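Local coordinates for G-protein alpha subunit Galpha7 (PDB 6NE6) that probably binds and hydrolyses guanine nucleotides as the switching alpha subunit of a heterotrimeric G protein in the amoeba Naegleria fowleri, at residues 80-83 / 84-88. Sequence-based numbering, arbitrary orientation.
With EDO (1,2-ethanediol), chain J.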
loop_
_atom_site.group_PDB
_atom_site.type_symbol
_atom_site.label_atom_id
_atom_site.label_comp_id
_atom_site.label_asym_id
_atom_site.label_seq_id
_atom_site.Cartn_x
_atom_site.Cartn_y
_atom_site.Cartn_z
ATOM N N ALA A 80 -18.536 8.630 19.860
ATOM C CA ALA A 80 -17.715 9.257 18.835
ATOM C C ALA A 80 -16.845 10.358 19.427
ATOM O O ALA A 80 -15.669 10.491 19.059
ATOM C CB ALA A 80 -18.605 9.807 17.720
ATOM N N GLU A 81 -17.404 11.163 20.339
ATOM C CA GLU A 81 -16.608 12.198 20.997
ATOM C C GLU A 81 -15.462 11.587 21.798
ATOM O O GLU A 81 -14.347 12.120 21.805
ATOM C CB GLU A 81 -17.494 13.060 21.897
ATOM C CG GLU A 81 -18.448 13.961 21.147
ATOM C CD GLU A 81 -18.914 15.134 21.991
ATOM O OE1 GLU A 81 -18.286 16.212 21.912
ATOM O OE2 GLU A 81 -19.898 14.972 22.743
ATOM N N LYS A 82 -15.714 10.467 22.481
ATOM C CA LYS A 82 -14.645 9.794 23.217
ATOM C C LYS A 82 -13.519 9.367 22.280
ATOM O O LYS A 82 -12.337 9.585 22.572
ATOM C CB LYS A 82 -15.199 8.583 23.975
ATOM C CG LYS A 82 -14.108 7.610 24.437
ATOM C CD LYS A 82 -14.668 6.285 24.962
ATOM C CE LYS A 82 -13.535 5.313 25.313
ATOM N NZ LYS A 82 -13.996 4.047 25.957
ATOM N N ILE A 83 -13.877 8.765 21.139
ATOM C CA ILE A 83 -12.856 8.289 20.214
ATOM C C ILE A 83 -12.073 9.458 19.631
ATOM O O ILE A 83 -10.841 9.387 19.506
ATOM C CB ILE A 83 -13.500 7.407 19.127
ATOM C CG1 ILE A 83 -13.816 6.023 19.720
ATOM C CG2 ILE A 83 -12.597 7.322 17.903
ATOM C CD1 ILE A 83 -15.013 5.294 19.099
ATOM N N GLU A 84 -12.761 10.548 19.274
ATOM C CA GLU A 84 -12.086 11.757 18.810
ATOM C C GLU A 84 -11.029 12.221 19.801
ATOM O O GLU A 84 -9.895 12.540 19.418
ATOM C CB GLU A 84 -13.099 12.880 18.599
ATOM C CG GLU A 84 -13.963 12.761 17.376
ATOM C CD GLU A 84 -14.707 14.051 17.106
ATOM O OE1 GLU A 84 -15.419 14.523 18.014
ATOM O OE2 GLU A 84 -14.550 14.611 16.005
ATOM N N GLY A 85 -11.401 12.303 21.080
ATOM C CA GLY A 85 -10.455 12.739 22.093
ATOM C C GLY A 85 -9.258 11.816 22.206
ATOM O O GLY A 85 -8.121 12.270 22.361
ATOM N N LEU A 86 -9.495 10.507 22.137
ATOM C CA LEU A 86 -8.391 9.561 22.270
ATOM C C LEU A 86 -7.473 9.608 21.059
ATOM O O LEU A 86 -6.245 9.530 21.202
ATOM C CB LEU A 86 -8.922 8.144 22.480
ATOM C CG LEU A 86 -9.564 7.870 23.835
ATOM C CD1 LEU A 86 -10.135 6.466 23.864
ATOM C CD2 LEU A 86 -8.546 8.061 24.958
ATOM N N GLU A 87 -8.038 9.723 19.856
ATOM C CA GLU A 87 -7.191 9.824 18.671
ATOM C C GLU A 87 -6.349 11.091 18.707
ATOM O O GLU A 87 -5.162 11.065 18.362
ATOM C CB GLU A 87 -8.031 9.774 17.392
ATOM C CG GLU A 87 -7.236 10.118 16.124
ATOM C CD GLU A 87 -6.100 9.145 15.829
ATOM O OE1 GLU A 87 -6.083 8.037 16.403
ATOM O OE2 GLU A 87 -5.214 9.494 15.017
ATOM N N GLN A 88 -6.941 12.212 19.139
ATOM C CA GLN A 88 -6.203 13.470 19.231
ATOM C C GLN A 88 -5.103 13.428 20.286
ATOM O O GLN A 88 -4.206 14.276 20.262
ATOM C CB GLN A 88 -7.158 14.628 19.528
HETATM C C1 EDO J . -18.409 13.476 17.508
HETATM O O1 EDO J . -17.932 14.681 18.122
HETATM C C2 EDO J . -19.932 13.485 17.493
HETATM O O2 EDO J . -20.407 14.798 17.173
#
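Four successive i to i+4 bonds tie 80-83 to 84-88 in unbroken alpha-helix: Glu-84 N to Ala-80 O (2.9 Å), Gly-85 N to Glu-81 O, Leu-86 N to Lys-82 O, and Glu-87 N to Ile-83 O (2.8 Å). Of these, the Leu-86 bond is the most bent, 155° at the hydrogen. Lys-82 runs fully extended; with CG anti to its own backbone N (chi1 164°) the chain slants across Leu-86, and CE rests 3.9 Å from Leu-86 CD1. Roughly on the other side of the helix, a chi1 of -75° puts Glu-84 CG beside its backbone N, 3.3 Å from Ala-80 O, and the extended chain carries the carboxylate back toward Glu-81. There an ethanediol, probably from the crystallisation liquor, donates from O1 to Glu-84 OE1 (2.5 Å); O1 also touches Glu-81 CG at 3.2 Å, and C1 lies 3.7 Å from Ala-80 CB. The diol is hydrogen-bonded to Lys-65 as well. The carboxylates of Glu-81 and Glu-84 stay apart, OE1 to OE1 5.1 Å. Ile-83 packs on Leu-54 and Ile-106, and loop residues Ile-71 and Val-97 add cover, in what is probably the helical domain of a Galpha subunit. Apolar contacts and the salt bridges Lys-82 to Asp-105 and Glu-84 to Lys-65 thus join helix 74-89 to helices 100-109 and 39-66; with Arg-77, Glu-81's partner within the same helix, these cations probably offset the acidic repulsion.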